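Local coordinates for early 35 kDa protein (Autographa californica nucleopolyhedrovirus, PDB 1P35), which inhibits host caspases, blocking the apoptotic response of the infected insect cell, and also suppresses the host's antiviral RNA interference, at residues D71-Q76 with V276-L281; N237-Y242 with Y270-K275; E211-L216 with N266-D271. One frame throughout, in Å; residues are numbered along the deposited sequence.

Interaction 1 of 3, residues D71-Q76 with V276-L281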
loop_
_atom_site.group_PDB
_atom_site.type_symbol
_atom_site.label_atom_id
_atom_site.label_comp_id
_atom_site.label_asym_id
_atom_site.label_seq_id
_atom_site.Cartn_x
_atom_site.Cartn_y
_atom_site.Cartn_z
ATOM N N ASP A 71 0.863 -9.244 11.093
ATOM C CA ASP A 71 2.129 -9.760 10.563
ATOM C C ASP A 71 3.364 -9.227 11.296
ATOM O O ASP A 71 4.337 -9.943 11.438
ATOM C CB ASP A 71 2.318 -9.449 9.061
ATOM C CG ASP A 71 1.373 -10.244 8.169
ATOM O OD1 ASP A 71 0.870 -11.286 8.635
ATOM O OD2 ASP A 71 1.163 -9.862 6.991
ATOM N N GLU A 72 3.351 -7.996 11.795
ATOM C CA GLU A 72 4.592 -7.559 12.446
ATOM C C GLU A 72 4.732 -8.113 13.877
ATOM O O GLU A 72 5.778 -7.959 14.511
ATOM C CB GLU A 72 4.717 -6.027 12.459
ATOM C CG GLU A 72 3.846 -5.350 13.491
ATOM C CD GLU A 72 4.058 -3.839 13.549
ATOM O OE1 GLU A 72 3.837 -3.138 12.528
ATOM O OE2 GLU A 72 4.447 -3.350 14.630
ATOM N N GLN A 73 3.669 -8.702 14.414
ATOM C CA GLN A 73 3.815 -9.283 15.739
ATOM C C GLN A 73 4.368 -10.709 15.565
ATOM O O GLN A 73 5.171 -11.171 16.381
ATOM C CB GLN A 73 2.495 -9.336 16.477
ATOM C CG GLN A 73 1.930 -8.010 16.915
ATOM C CD GLN A 73 2.867 -7.272 17.874
ATOM O OE1 GLN A 73 3.398 -7.849 18.857
ATOM N NE2 GLN A 73 3.060 -5.982 17.610
ATOM N N PHE A 74 3.960 -11.380 14.483
ATOM C CA PHE A 74 4.400 -12.733 14.228
ATOM C C PHE A 74 5.777 -12.834 13.588
ATOM O O PHE A 74 6.495 -13.850 13.772
ATOM C CB PHE A 74 3.340 -13.502 13.396
ATOM C CG PHE A 74 2.099 -13.851 14.192
ATOM C CD1 PHE A 74 1.097 -12.897 14.429
ATOM C CD2 PHE A 74 2.018 -15.096 14.860
ATOM C CE1 PHE A 74 0.044 -13.159 15.333
ATOM C CE2 PHE A 74 0.989 -15.379 15.748
ATOM C CZ PHE A 74 -0.016 -14.407 16.006
ATOM N N ASP A 75 6.144 -11.811 12.817
ATOM C CA ASP A 75 7.453 -11.802 12.183
ATOM C C ASP A 75 8.502 -11.887 13.255
ATOM O O ASP A 75 9.529 -12.530 13.073
ATOM C CB ASP A 75 7.678 -10.550 11.355
ATOM C CG ASP A 75 7.032 -10.635 10.001
ATOM O OD1 ASP A 75 6.420 -11.677 9.685
ATOM O OD2 ASP A 75 7.133 -9.650 9.243
ATOM N N GLN A 76 8.215 -11.246 14.381
ATOM C CA GLN A 76 9.104 -11.233 15.522
ATOM C C GLN A 76 9.320 -12.626 16.106
ATOM O O GLN A 76 10.176 -12.817 16.964
ATOM C CB GLN A 76 8.536 -10.321 16.615
ATOM C CG GLN A 76 8.704 -8.809 16.331
ATOM C CD GLN A 76 8.027 -7.933 17.387
ATOM O OE1 GLN A 76 8.221 -8.119 18.594
ATOM N NE2 GLN A 76 7.240 -6.966 16.933
ATOM N N VAL A 276 -4.331 -5.941 23.783
ATOM C CA VAL A 276 -4.595 -6.261 22.397
ATOM C C VAL A 276 -4.193 -7.694 22.053
ATOM O O VAL A 276 -3.116 -8.194 22.450
ATOM C CB VAL A 276 -3.856 -5.288 21.425
ATOM C CG1 VAL A 276 -4.241 -5.619 20.009
ATOM C CG2 VAL A 276 -4.224 -3.837 21.744
ATOM N N LEU A 277 -5.075 -8.325 21.287
ATOM C CA LEU A 277 -4.907 -9.684 20.841
ATOM C C LEU A 277 -4.627 -9.722 19.321
ATOM O O LEU A 277 -5.356 -9.107 18.533
ATOM C CB LEU A 277 -6.206 -10.470 21.100
ATOM C CG LEU A 277 -5.997 -11.923 20.629
ATOM C CD1 LEU A 277 -4.912 -12.613 21.508
ATOM C CD2 LEU A 277 -7.292 -12.679 20.690
ATOM N N TYR A 278 -3.592 -10.435 18.908
ATOM C CA TYR A 278 -3.308 -10.570 17.487
ATOM C C TYR A 278 -3.465 -12.045 17.176
ATOM O O TYR A 278 -2.975 -12.917 17.936
ATOM C CB TYR A 278 -1.888 -10.158 17.151
ATOM C CG TYR A 278 -1.519 -8.757 17.585
ATOM C CD1 TYR A 278 -1.119 -8.508 18.893
ATOM C CD2 TYR A 278 -1.607 -7.669 16.689
ATOM C CE1 TYR A 278 -0.816 -7.223 19.319
ATOM C CE2 TYR A 278 -1.299 -6.351 17.092
ATOM C CZ TYR A 278 -0.910 -6.146 18.399
ATOM O OH TYR A 278 -0.613 -4.880 18.781
ATOM N N VAL A 279 -4.159 -12.342 16.080
ATOM C CA VAL A 279 -4.345 -13.723 15.730
ATOM C C VAL A 279 -3.976 -13.947 14.270
ATOM O O VAL A 279 -4.325 -13.129 13.398
ATOM C CB VAL A 279 -5.796 -14.169 15.909
ATOM C CG1 VAL A 279 -5.909 -15.668 15.705
ATOM C CG2 VAL A 279 -6.328 -13.770 17.274
ATOM N N LYS A 280 -3.272 -15.051 13.996
ATOM C CA LYS A 280 -2.962 -15.402 12.626
ATOM C C LYS A 280 -3.110 -16.919 12.425
ATOM O O LYS A 280 -2.374 -17.679 13.031
ATOM C CB LYS A 280 -1.529 -15.012 12.273
ATOM C CG LYS A 280 -1.141 -15.475 10.871
ATOM C CD LYS A 280 0.353 -15.134 10.591
ATOM C CE LYS A 280 0.637 -15.078 9.091
ATOM N NZ LYS A 280 1.921 -14.388 8.768
ATOM N N LEU A 281 -4.041 -17.322 11.555
ATOM C CA LEU A 281 -4.325 -18.689 11.241
ATOM C C LEU A 281 -4.265 -18.733 9.701
ATOM O O LEU A 281 -5.282 -18.895 9.009
ATOM C CB LEU A 281 -5.723 -19.045 11.758
ATOM C CG LEU A 281 -5.913 -18.918 13.277
ATOM C CD1 LEU A 281 -7.421 -19.004 13.558
ATOM C CD2 LEU A 281 -5.115 -20.034 14.047
HETATM O O HOH W 1 4.180 -13.137 10.043
#

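Interaction 2 of 3, residues N237-Y242 with Y270-K275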
loop_
_atom_site.group_PDB
_atom_site.type_symbol
_atom_site.label_atom_id
_atom_site.label_comp_id
_atom_site.label_asym_id
_atom_site.label_seq_id
_atom_site.Cartn_x
_atom_site.Cartn_y
_atom_site.Cartn_z
ATOM N N ASN A 237 5.726 -8.163 28.390
ATOM C CA ASN A 237 4.332 -7.786 28.294
ATOM C C ASN A 237 3.502 -8.638 27.350
ATOM O O ASN A 237 2.305 -8.402 27.216
ATOM C CB ASN A 237 4.219 -6.321 27.870
ATOM C CG ASN A 237 4.752 -5.370 28.918
ATOM O OD1 ASN A 237 4.234 -5.304 30.048
ATOM N ND2 ASN A 237 5.793 -4.623 28.557
ATOM N N LYS A 238 4.115 -9.615 26.692
ATOM C CA LYS A 238 3.347 -10.443 25.776
ATOM C C LYS A 238 3.232 -11.920 26.176
ATOM O O LYS A 238 4.096 -12.460 26.862
ATOM C CB LYS A 238 3.932 -10.379 24.355
ATOM C CG LYS A 238 4.150 -8.971 23.788
ATOM C CD LYS A 238 4.663 -8.998 22.337
ATOM C CE LYS A 238 5.028 -7.581 21.828
ATOM N NZ LYS A 238 3.913 -6.618 21.986
ATOM N N SER A 239 2.132 -12.540 25.744
ATOM C CA SER A 239 1.886 -13.960 25.915
ATOM C C SER A 239 1.773 -14.471 24.471
ATOM O O SER A 239 1.084 -13.883 23.640
ATOM C CB SER A 239 0.584 -14.228 26.683
ATOM O OG SER A 239 0.688 -13.774 28.034
ATOM N N MET A 240 2.495 -15.539 24.164
ATOM C CA MET A 240 2.508 -16.087 22.826
ATOM C C MET A 240 2.223 -17.575 22.877
ATOM O O MET A 240 2.961 -18.362 23.521
ATOM C CB MET A 240 3.881 -15.848 22.130
ATOM C CG MET A 240 4.302 -14.414 21.973
ATOM S SD MET A 240 5.799 -13.964 22.942
ATOM C CE MET A 240 5.166 -13.964 24.564
ATOM N N ILE A 241 1.160 -17.961 22.179
ATOM C CA ILE A 241 0.744 -19.342 22.123
ATOM C C ILE A 241 0.636 -19.641 20.614
ATOM O O ILE A 241 -0.291 -19.214 19.962
ATOM C CB ILE A 241 -0.590 -19.494 22.912
ATOM C CG1 ILE A 241 -0.336 -19.247 24.421
ATOM C CG2 ILE A 241 -1.184 -20.874 22.758
ATOM C CD1 ILE A 241 -1.644 -19.224 25.264
ATOM N N TYR A 242 1.599 -20.393 20.079
ATOM C CA TYR A 242 1.648 -20.652 18.647
ATOM C C TYR A 242 2.413 -21.914 18.250
ATOM O O TYR A 242 3.038 -22.590 19.076
ATOM C CB TYR A 242 2.333 -19.452 17.938
ATOM C CG TYR A 242 3.773 -19.233 18.389
ATOM C CD1 TYR A 242 4.064 -18.609 19.590
ATOM C CD2 TYR A 242 4.848 -19.672 17.613
ATOM C CE1 TYR A 242 5.400 -18.421 20.010
ATOM C CE2 TYR A 242 6.187 -19.479 18.031
ATOM C CZ TYR A 242 6.442 -18.851 19.235
ATOM O OH TYR A 242 7.742 -18.660 19.667
ATOM N N TYR A 270 -0.664 -12.103 22.605
ATOM C CA TYR A 270 -1.429 -11.198 23.425
ATOM C C TYR A 270 -0.531 -10.164 24.101
ATOM O O TYR A 270 0.472 -10.481 24.757
ATOM C CB TYR A 270 -2.221 -11.973 24.473
ATOM C CG TYR A 270 -3.048 -11.068 25.344
ATOM C CD1 TYR A 270 -4.165 -10.432 24.835
ATOM C CD2 TYR A 270 -2.709 -10.834 26.677
ATOM C CE1 TYR A 270 -4.939 -9.588 25.608
ATOM C CE2 TYR A 270 -3.481 -9.987 27.474
ATOM C CZ TYR A 270 -4.602 -9.368 26.918
ATOM O OH TYR A 270 -5.404 -8.520 27.637
ATOM N N ASP A 271 -0.886 -8.894 23.913
ATOM C CA ASP A 271 -0.105 -7.830 24.514
ATOM C C ASP A 271 -0.743 -7.473 25.846
ATOM O O ASP A 271 -1.769 -6.799 25.891
ATOM C CB ASP A 271 -0.042 -6.635 23.572
ATOM C CG ASP A 271 0.890 -5.552 24.070
ATOM O OD1 ASP A 271 1.029 -5.418 25.308
ATOM O OD2 ASP A 271 1.449 -4.822 23.212
ATOM N N LYS A 272 -0.132 -7.968 26.924
ATOM C CA LYS A 272 -0.585 -7.752 28.296
ATOM C C LYS A 272 -0.641 -6.268 28.668
ATOM O O LYS A 272 -1.376 -5.885 29.574
ATOM C CB LYS A 272 0.374 -8.435 29.291
ATOM C CG LYS A 272 0.632 -9.930 29.110
ATOM C CD LYS A 272 1.757 -10.340 30.024
ATOM C CE LYS A 272 2.175 -11.785 29.822
ATOM N NZ LYS A 272 3.346 -12.113 30.699
ATOM N N LYS A 273 0.146 -5.429 28.003
ATOM C CA LYS A 273 0.127 -4.019 28.369
ATOM C C LYS A 273 -0.968 -3.212 27.643
ATOM O O LYS A 273 -1.661 -2.414 28.265
ATOM C CB LYS A 273 1.505 -3.369 28.163
ATOM C CG LYS A 273 1.577 -1.978 28.808
ATOM C CD LYS A 273 2.899 -1.257 28.595
ATOM C CE LYS A 273 2.916 0.085 29.337
ATOM N NZ LYS A 273 4.242 0.765 29.172
ATOM N N SER A 274 -1.132 -3.433 26.342
ATOM C CA SER A 274 -2.157 -2.737 25.567
ATOM C C SER A 274 -3.548 -3.418 25.640
ATOM O O SER A 274 -4.581 -2.788 25.346
ATOM C CB SER A 274 -1.710 -2.619 24.093
ATOM O OG SER A 274 -1.486 -3.893 23.497
ATOM N N LYS A 275 -3.590 -4.681 26.052
ATOM C CA LYS A 275 -4.868 -5.425 26.097
ATOM C C LYS A 275 -5.311 -5.774 24.666
ATOM O O LYS A 275 -6.506 -5.880 24.376
ATOM C CB LYS A 275 -5.993 -4.609 26.762
ATOM C CG LYS A 275 -5.643 -4.030 28.103
ATOM C CD LYS A 275 -5.053 -5.056 29.036
ATOM C CE LYS A 275 -4.496 -4.373 30.270
ATOM N NZ LYS A 275 -3.640 -5.264 31.080
HETATM O O HOH W 2 4.326 -5.423 24.431
#

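Interaction 3 of 3, residues E211-L216 with N266-D271. With EDO (1,2-ethanediol), chain F.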
loop_
_atom_site.group_PDB
_atom_site.type_symbol
_atom_site.label_atom_id
_atom_site.label_comp_id
_atom_site.label_asym_id
_atom_site.label_seq_id
_atom_site.Cartn_x
_atom_site.Cartn_y
_atom_site.Cartn_z
ATOM N N GLU A 211 -6.023 -24.649 23.443
ATOM C CA GLU A 211 -6.861 -25.604 22.731
ATOM C C GLU A 211 -6.904 -25.315 21.210
ATOM O O GLU A 211 -6.885 -26.214 20.400
ATOM C CB GLU A 211 -8.297 -25.543 23.271
ATOM C CG GLU A 211 -9.279 -26.374 22.412
ATOM C CD GLU A 211 -10.735 -26.259 22.847
ATOM O OE1 GLU A 211 -11.236 -25.126 23.079
ATOM O OE2 GLU A 211 -11.388 -27.310 22.923
ATOM N N PHE A 212 -7.019 -24.037 20.836
ATOM C CA PHE A 212 -7.124 -23.714 19.412
ATOM C C PHE A 212 -5.771 -24.032 18.697
ATOM O O PHE A 212 -5.744 -24.702 17.653
ATOM C CB PHE A 212 -7.536 -22.209 19.246
ATOM C CG PHE A 212 -8.354 -21.939 18.025
ATOM C CD1 PHE A 212 -7.777 -22.001 16.750
ATOM C CD2 PHE A 212 -9.711 -21.678 18.130
ATOM C CE1 PHE A 212 -8.558 -21.810 15.586
ATOM C CE2 PHE A 212 -10.497 -21.484 16.974
ATOM C CZ PHE A 212 -9.923 -21.551 15.706
ATOM N N VAL A 213 -4.656 -23.578 19.288
ATOM C CA VAL A 213 -3.336 -23.788 18.690
ATOM C C VAL A 213 -2.896 -25.269 18.600
ATOM O O VAL A 213 -2.323 -25.677 17.580
ATOM C CB VAL A 213 -2.272 -22.945 19.413
ATOM C CG1 VAL A 213 -0.845 -23.243 18.883
ATOM C CG2 VAL A 213 -2.590 -21.437 19.197
ATOM N N GLN A 214 -3.196 -26.062 19.638
ATOM C CA GLN A 214 -2.843 -27.498 19.662
ATOM C C GLN A 214 -3.541 -28.243 18.513
ATOM O O GLN A 214 -2.998 -29.234 17.992
ATOM C CB GLN A 214 -3.278 -28.147 21.000
ATOM C CG GLN A 214 -2.514 -27.652 22.161
ATOM C CD GLN A 214 -3.088 -28.116 23.509
ATOM O OE1 GLN A 214 -4.175 -28.701 23.601
ATOM N NE2 GLN A 214 -2.365 -27.806 24.555
ATOM N N SER A 215 -4.740 -27.781 18.145
ATOM C CA SER A 215 -5.532 -28.409 17.070
ATOM C C SER A 215 -5.034 -28.070 15.648
ATOM O O SER A 215 -5.400 -28.733 14.660
ATOM C CB SER A 215 -6.998 -27.969 17.164
ATOM O OG SER A 215 -7.183 -26.649 16.627
ATOM N N LEU A 216 -4.180 -27.062 15.542
ATOM C CA LEU A 216 -3.721 -26.603 14.209
ATOM C C LEU A 216 -2.709 -27.483 13.531
ATOM O O LEU A 216 -1.803 -27.944 14.175
ATOM C CB LEU A 216 -3.093 -25.207 14.274
ATOM C CG LEU A 216 -3.908 -24.102 14.885
ATOM C CD1 LEU A 216 -3.074 -22.871 14.880
ATOM C CD2 LEU A 216 -5.185 -23.945 14.108
ATOM N N ASN A 266 1.828 -19.601 13.514
ATOM C CA ASN A 266 0.397 -19.356 13.572
ATOM C C ASN A 266 -0.098 -19.506 15.023
ATOM O O ASN A 266 0.332 -20.400 15.780
ATOM C CB ASN A 266 -0.312 -20.337 12.643
ATOM C CG ASN A 266 -0.024 -20.050 11.183
ATOM O OD1 ASN A 266 -0.624 -19.120 10.589
ATOM N ND2 ASN A 266 0.921 -20.802 10.597
ATOM N N GLY A 267 -1.017 -18.641 15.397
ATOM C CA GLY A 267 -1.528 -18.683 16.752
ATOM C C GLY A 267 -2.051 -17.363 17.271
ATOM O O GLY A 267 -2.660 -16.589 16.538
ATOM N N PHE A 268 -1.781 -17.131 18.550
ATOM C CA PHE A 268 -2.251 -15.984 19.289
ATOM C C PHE A 268 -1.098 -15.270 20.016
ATOM O O PHE A 268 -0.272 -15.909 20.721
ATOM C CB PHE A 268 -3.277 -16.462 20.355
ATOM C CG PHE A 268 -4.481 -17.124 19.786
ATOM C CD1 PHE A 268 -4.390 -18.379 19.194
ATOM C CD2 PHE A 268 -5.707 -16.445 19.752
ATOM C CE1 PHE A 268 -5.518 -18.964 18.541
ATOM C CE2 PHE A 268 -6.830 -17.003 19.117
ATOM C CZ PHE A 268 -6.736 -18.284 18.496
ATOM N N ILE A 269 -1.032 -13.957 19.837
ATOM C CA ILE A 269 -0.035 -13.143 20.513
ATOM C C ILE A 269 -0.856 -12.132 21.283
ATOM O O ILE A 269 -1.656 -11.385 20.685
ATOM C CB ILE A 269 0.907 -12.429 19.529
ATOM C CG1 ILE A 269 1.948 -13.425 18.998
ATOM C CG2 ILE A 269 1.604 -11.237 20.231
ATOM C CD1 ILE A 269 2.763 -12.928 17.766
ATOM N N TYR A 270 -0.664 -12.103 22.605
ATOM C CA TYR A 270 -1.429 -11.198 23.425
ATOM C C TYR A 270 -0.531 -10.164 24.101
ATOM O O TYR A 270 0.472 -10.481 24.757
ATOM C CB TYR A 270 -2.221 -11.973 24.473
ATOM C CG TYR A 270 -3.048 -11.068 25.344
ATOM C CD1 TYR A 270 -4.165 -10.432 24.835
ATOM C CD2 TYR A 270 -2.709 -10.834 26.677
ATOM C CE1 TYR A 270 -4.939 -9.588 25.608
ATOM C CE2 TYR A 270 -3.481 -9.987 27.474
ATOM C CZ TYR A 270 -4.602 -9.368 26.918
ATOM O OH TYR A 270 -5.404 -8.520 27.637
ATOM N N ASP A 271 -0.886 -8.894 23.913
ATOM C CA ASP A 271 -0.105 -7.830 24.514
ATOM C C ASP A 271 -0.743 -7.473 25.846
ATOM O O ASP A 271 -1.769 -6.799 25.891
ATOM C CB ASP A 271 -0.042 -6.635 23.572
ATOM C CG ASP A 271 0.890 -5.552 24.070
ATOM O OD1 ASP A 271 1.029 -5.418 25.308
ATOM O OD2 ASP A 271 1.449 -4.822 23.212
HETATM C C1 EDO F . -6.925 -32.599 13.194
HETATM O O1 EDO F . -5.841 -33.491 12.828
HETATM C C2 EDO F . -6.475 -31.738 14.343
HETATM O O2 EDO F . -7.303 -30.589 14.427
#

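Interaction 1 of 3, residues D71-Q76 with V276-L281
Gln73 and Phe74, late in helix 62-74, each make a CH-pi contact with strand 276-282. Gln73 lays its CG over the centre of the Tyr278 ring, 3.4 Å from CG to the ring centroid; the bend at chi2 (-60°) brings CD back over the ring, and the amide lies stacked on it, the planes 21° apart. On the opposite face of that ring sits Val276 CG1, nearer the rim. In the second, the strand supplies the CH and the helix the ring: Lys280 CB rests on one face of Phe74, 3.9 Å from the ring centroid, while Tyr278 O lies in plane at the ring edge, 3.8 Å from Phe74 CZ. Ile269 of the adjoining strand touches both Gln73 and Phe74.

The charged contact comes from Lys280, whose extended chain carries NZ to within 3.3 Å of Asp71 OD1, a salt bridge entering from above the carboxylate plane; Asp71 OD2 pairs with Lys67. Water 1 accepts from Lys280 NZ (2.9 Å) and can donate to Asp75 OD1, a possible water-mediated link to a second acid.

The whole is a helix packed across an antiparallel sheet, consistent with anchoring the helix from which the chain runs into the reactive-site loop characteristic of P35.

Interaction 2 of 3, residues N237-Y242 with Y270-K275
Lys238 and Ser239 pair antiparallel with Asp271 and Tyr270: Lys238-Asp271 is the non-hydrogen-bonded pair, and Ser239-Tyr270 the hydrogen-bonded one, closed by Ser239 N to Tyr270 O (2.8 Å) and Tyr270 N to Ser239 O (2.7 Å). A CA-H...O contact from Lys238 CA to Tyr270 O supplements them.

On one face of the sheet the side chains of Lys238 and Asp271 meet in a salt bridge, NZ to OD2 at 3.3 Å, which is long. The Lys238 chain runs extended until it bends at chi4 (-54°), putting NZ beside the carboxylate. Water 2 accepts from Lys238 NZ at 2.8 Å and gives a weak bond to Asp271 OD2. The other oxygen of Asp271 works on its own segment: OD1 accepts from Lys273 N (2.8 Å), nearly along the C-O axis, and from Ser274 N (3.1 Å), from above the carboxylate plane. This is an Asx turn extended to an Asx motif, and it fastens the chain where it leaves the strand. At the outer end, Asn237 and Lys273 lie side by side, though Asn237 is poorly ordered and its place less sure.

On the face of Ser239 and Tyr270, Phe204 meets both residues, and Tyr270 OH bonds to Val202 O. Strand 238-249 is flanked by strand 227-234 on its other edge, Ile241 reaches helix 206-215, and the 272-275 turn leads into strand 276-282.

Interaction 3 of 3, residues E211-L216 with N266-D271
Phe268 drives its ring edge toward the face of Phe212 in an offset edge-to-face pair, centroids 5.8 Å apart and planes at 64°. The two side chains cross at about a right angle. CE1 of Phe268 lies 3.9 Å from Phe212 CB, and CZ lies 4.0 Å from Phe212 CG, so the tip of one ring meets the root of the other. A chi1 of -149°, well short of fully anti to the backbone N, places the Phe212 CG that Phe268 CZ meets.

Val213 packs beside it. Its CG1 stands anti to the backbone N (chi1 175°), which sets CG2 anti to the carbonyl carbon, and it is CG2 that reaches the strand: it sits close to the plane of the Phe268 ring, at its edge, 3.5 Å from CD1, and 3.8 Å from Gly267 CA. Val213 and Phe268 run past each other in opposite directions.

This is an apolar helix-on-sheet interface, in which helix 206-215 lies against the sheet formed by strands 238-249, 259-271 and 276-282. The strand turns a corner at Gly267, at whose backbone angles a CB would be jammed against the carbonyl O of Asn266, and would also come tight against Val213 CG2.

Just before the corner, Leu216 CD1 comes within 4.3 Å of Asn266 O, while the polar end of Asn266 is turned to other work, OD1 accepting from His282 N. Phe209 stacks on Phe268, and Leu281 touches both Phe212 and Leu216. At the helix end, Ser215 OG donates to Phe212 O at 2.6 Å and also bonds to Ser286 OG. Ser215 O accepts from O2 of a 1,2-ethanediol molecule, probably from the crystallisation liquor.

All three contacts gather around strand 259-271. Interactions 1 and 2 have centres about 10 Å apart, as do 1 and 3; 2 and 3 lie about 12 Å apart, their ranges overlapping at Tyr270 and Asp271, which make contact in interaction 2 and not in 3. Strands 238-249, 259-271 and 276-282 are successive and antiparallel: interaction 2 joins the first two, and a probable hydrogen bond from Asp271 N to Val276 O (2.8 Å) links the last two. Interactions 2 and 3 nest inside the loop closed by interaction 1. The helices pack on opposite faces of these strands, helix 62-74 on the side of Tyr278 and Lys280, helix 206-215 on that of Phe268 and Leu281.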